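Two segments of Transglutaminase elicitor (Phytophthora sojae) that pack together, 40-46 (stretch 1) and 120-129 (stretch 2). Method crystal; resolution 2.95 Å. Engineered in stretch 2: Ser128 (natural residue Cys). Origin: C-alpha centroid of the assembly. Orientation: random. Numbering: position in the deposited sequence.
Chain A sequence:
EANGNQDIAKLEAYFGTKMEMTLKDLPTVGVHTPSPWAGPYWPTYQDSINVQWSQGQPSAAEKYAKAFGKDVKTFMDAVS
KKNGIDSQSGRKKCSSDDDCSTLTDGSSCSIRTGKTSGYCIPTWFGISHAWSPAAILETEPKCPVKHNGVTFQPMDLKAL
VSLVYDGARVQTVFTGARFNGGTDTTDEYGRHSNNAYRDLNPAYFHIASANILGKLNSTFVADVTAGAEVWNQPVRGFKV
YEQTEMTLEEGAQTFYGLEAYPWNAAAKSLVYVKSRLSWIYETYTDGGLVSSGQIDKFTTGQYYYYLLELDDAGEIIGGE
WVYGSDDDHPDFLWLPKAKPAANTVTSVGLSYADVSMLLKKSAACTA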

# COMPACT_ATOMS: atom_id res chain seq x y z
N PRO A 40 -5.56 8.40 4.27
CA PRO A 40 -4.21 8.83 4.58
C PRO A 40 -3.39 7.77 5.29
O PRO A 40 -3.93 6.74 5.72
CB PRO A 40 -4.42 10.04 5.49
CG PRO A 40 -5.73 9.81 6.13
CD PRO A 40 -6.52 8.83 5.30
N TYR A 41 -2.09 8.02 5.41
CA TYR A 41 -1.19 7.14 6.13
C TYR A 41 -1.04 7.57 7.59
O TYR A 41 -0.13 7.13 8.29
CB TYR A 41 0.18 7.06 5.42
CG TYR A 41 1.00 8.33 5.47
CD1 TYR A 41 2.13 8.42 6.29
CD2 TYR A 41 0.66 9.44 4.69
CE1 TYR A 41 2.90 9.58 6.33
CE2 TYR A 41 1.42 10.61 4.73
CZ TYR A 41 2.54 10.67 5.54
OH TYR A 41 3.29 11.83 5.58
N TRP A 42 -1.96 8.44 8.03
CA TRP A 42 -2.05 8.92 9.41
C TRP A 42 -0.68 9.10 10.07
O TRP A 42 -0.32 8.35 10.97
CB TRP A 42 -2.95 7.99 10.24
CG TRP A 42 -4.32 7.90 9.66
CD1 TRP A 42 -4.82 6.87 8.91
CD2 TRP A 42 -5.35 8.88 9.74
NE1 TRP A 42 -6.11 7.15 8.54
CE2 TRP A 42 -6.46 8.38 9.03
CE3 TRP A 42 -5.44 10.14 10.35
CZ2 TRP A 42 -7.66 9.10 8.91
CZ3 TRP A 42 -6.64 10.85 10.24
CH2 TRP A 42 -7.73 10.32 9.52
N PRO A 43 0.08 10.11 9.60
CA PRO A 43 1.49 10.26 9.94
C PRO A 43 1.75 10.33 11.44
O PRO A 43 0.92 10.83 12.21
CB PRO A 43 1.87 11.59 9.29
CG PRO A 43 0.82 11.85 8.28
CD PRO A 43 -0.42 11.26 8.83
N THR A 44 2.90 9.81 11.85
CA THR A 44 3.34 9.81 13.24
C THR A 44 3.57 11.24 13.73
O THR A 44 3.18 11.59 14.84
CB THR A 44 4.63 8.96 13.40
OG1 THR A 44 4.40 7.64 12.90
CG2 THR A 44 5.06 8.87 14.85
N TYR A 45 4.19 12.07 12.88
CA TYR A 45 4.55 13.44 13.24
C TYR A 45 3.33 14.33 13.51
O TYR A 45 3.46 15.41 14.09
CB TYR A 45 5.47 14.06 12.18
CG TYR A 45 4.74 14.77 11.06
CD1 TYR A 45 4.52 16.15 11.11
CD2 TYR A 45 4.27 14.06 9.96
CE1 TYR A 45 3.85 16.80 10.08
CE2 TYR A 45 3.61 14.71 8.92
CZ TYR A 45 3.40 16.08 9.00
OH TYR A 45 2.73 16.72 7.98
N GLN A 46 2.15 13.88 13.09
CA GLN A 46 0.90 14.59 13.38
C GLN A 46 0.07 13.90 14.46
O GLN A 46 -1.12 14.18 14.63
CB GLN A 46 0.07 14.77 12.10
CG GLN A 46 0.55 15.91 11.23
CD GLN A 46 -0.30 16.10 9.99
OE1 GLN A 46 -0.63 15.13 9.29
NE2 GLN A 46 -0.67 17.34 9.71
N CYS A 120 11.53 15.84 17.24
CA CYS A 120 11.80 15.91 15.81
C CYS A 120 11.55 14.56 15.14
O CYS A 120 12.38 13.65 15.21
CB CYS A 120 13.23 16.38 15.55
SG CYS A 120 13.65 17.99 16.25
N ILE A 121 10.40 14.44 14.47
CA ILE A 121 9.97 13.20 13.84
C ILE A 121 9.95 13.35 12.31
O ILE A 121 9.44 14.34 11.80
CB ILE A 121 8.57 12.76 14.35
CG1 ILE A 121 8.58 12.61 15.88
CG2 ILE A 121 8.11 11.47 13.69
CD1 ILE A 121 7.21 12.60 16.53
N PRO A 122 10.54 12.37 11.58
CA PRO A 122 10.43 12.32 10.12
C PRO A 122 8.97 12.27 9.68
O PRO A 122 8.16 11.55 10.28
CB PRO A 122 11.14 11.01 9.76
CG PRO A 122 12.13 10.83 10.84
CD PRO A 122 11.47 11.35 12.09
N THR A 123 8.64 13.03 8.64
CA THR A 123 7.25 13.21 8.21
C THR A 123 6.67 12.03 7.43
O THR A 123 5.46 11.97 7.20
CB THR A 123 7.06 14.51 7.40
OG1 THR A 123 8.08 14.60 6.40
CG2 THR A 123 7.15 15.73 8.31
N TRP A 124 7.52 11.10 7.02
CA TRP A 124 7.08 9.94 6.25
C TRP A 124 6.63 8.77 7.13
O TRP A 124 5.90 7.88 6.67
CB TRP A 124 8.14 9.51 5.24
CG TRP A 124 9.37 8.90 5.84
CD1 TRP A 124 10.49 9.56 6.27
CD2 TRP A 124 9.62 7.51 6.05
NE1 TRP A 124 11.41 8.67 6.74
CE2 TRP A 124 10.91 7.40 6.62
CE3 TRP A 124 8.88 6.34 5.81
CZ2 TRP A 124 11.48 6.16 6.96
CZ3 TRP A 124 9.44 5.11 6.15
CH2 TRP A 124 10.73 5.03 6.72
N PHE A 125 7.07 8.77 8.39
CA PHE A 125 6.65 7.79 9.39
C PHE A 125 5.13 7.74 9.47
O PHE A 125 4.49 8.78 9.65
CB PHE A 125 7.21 8.16 10.77
CG PHE A 125 8.65 7.78 10.98
CD1 PHE A 125 9.17 7.72 12.27
CD2 PHE A 125 9.50 7.49 9.91
CE1 PHE A 125 10.50 7.37 12.50
CE2 PHE A 125 10.83 7.14 10.13
CZ PHE A 125 11.33 7.08 11.42
N GLY A 126 4.56 6.55 9.32
CA GLY A 126 3.11 6.39 9.36
C GLY A 126 2.64 4.95 9.31
O GLY A 126 3.38 4.03 9.63
N ILE A 127 1.39 4.77 8.89
CA ILE A 127 0.77 3.45 8.84
C ILE A 127 0.22 3.11 7.44
O ILE A 127 -0.88 2.57 7.30
CB ILE A 127 -0.33 3.28 9.92
CG1 ILE A 127 -1.36 4.41 9.84
CG2 ILE A 127 0.29 3.22 11.31
CD1 ILE A 127 -2.69 4.09 10.50
N SER A 128 1.01 3.42 6.41
CA SER A 128 0.65 3.09 5.03
C SER A 128 0.55 1.58 4.83
O SER A 128 -0.25 1.11 4.02
CB SER A 128 1.67 3.69 4.05
OG SER A 128 2.93 3.06 4.19
N HIS A 129 1.38 0.85 5.57
CA HIS A 129 1.39 -0.61 5.58
C HIS A 129 0.09 -1.18 6.16
O HIS A 129 -0.23 -2.35 5.93
CB HIS A 129 2.57 -1.12 6.40
CG HIS A 129 2.55 -0.66 7.83
ND1 HIS A 129 3.20 0.47 8.26
CD2 HIS A 129 1.93 -1.18 8.92
CE1 HIS A 129 3.00 0.63 9.56
NE2 HIS A 129 2.23 -0.36 9.98

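Residues 40-46 and 120-129 of the Phytophthora sojae transglutaminase elicitor lie against each other, burying 547 Å² of surface counted over both sides. They run in opposite directions: the nearest CA pairs are Tyr45 with Ile121 (CA to CA 5.5 Å), Pro43 with Gly126 (CA to CA 4.2 Å) and Tyr41 with Ser128 (CA to CA 4.6 Å). Stretch 1 has no regular helix or strand, and stretch 2 leaves a strand, passes through a loop and enters a helix.

Cys120 makes no contact with stretch 1 and is bonded covalently to a group elsewhere in the structure. Ile121, still in the strand, directs its CA-to-CB bond toward stretch 1. Its CG2 methyl lies 4.0 Å from Tyr45 CB and 4.2 Å from Thr44 CG2, a small apolar patch held by van der Waals contact. The CA-to-CB bond of Pro122 points away, and its contribution is slight.

Thr123 serves two tyrosines. Its CG2 methyl sits over one face of the Tyr45 ring, 3.5 Å from the ring centroid and 4° off the normal, so that a C-H group meets the pi electrons almost squarely. Tyr45 CD2 also comes within 3.6 Å of Thr123 CA, bringing the ring up against the backbone. The carbonyl of the same threonine accepts a hydrogen bond from the phenol of Tyr41, with Tyr41 OH 2.7 Å from Thr123 O. The Tyr41 ring thus reaches along the loop and ties its hydroxyl to a main-chain oxygen. The CA-to-CB bond of Trp124 points away, and the residue offers chiefly its carbonyl, with Trp124 O 3.5 Å from Tyr41 CE1.

Phe125 likewise works mainly through its backbone, the end of its side chain leading away. Phe125 O accepts a nearly straight hydrogen bond from Thr44 N (2.9 Å, 171° at the hydrogen) and also receives a CA-H...O contact from Pro43 CA at 3.4 Å. Beside this link, Thr44 OG1 lies 3.6 Å from Phe125 CB; that hydroxyl is hydrogen-bonded elsewhere in the structure.

Gly126 allows the chains to close in. An ideal CB here would point toward stretch 1 and fall 2.3 Å from Tyr41 CD1, a clash; without one, Gly126 CA can lie at the edge of the Tyr41 ring and approach Tyr41 O to 3.5 Å in a second CA-H...O contact. The next residue supplies the stronger link to that oxygen: Ile127 N donates to Tyr41 O at 2.9 Å and 173°. Two backbone hydrogen bonds, one donated by each stretch, therefore flank the glycine. Ile127 occupies the N-cap position before the helix, and its side chain, sideways at CB, comes nearer at its end, where Ile127 CD1 packs 3.8 Å from Trp42 CD1.

Ser128, an engineered replacement for the natural Cys, begins the helix; its CB is 3.9 Å from Tyr41 CB, while its hydroxyl is hydrogen-bonded elsewhere. His129 lies beyond the contact.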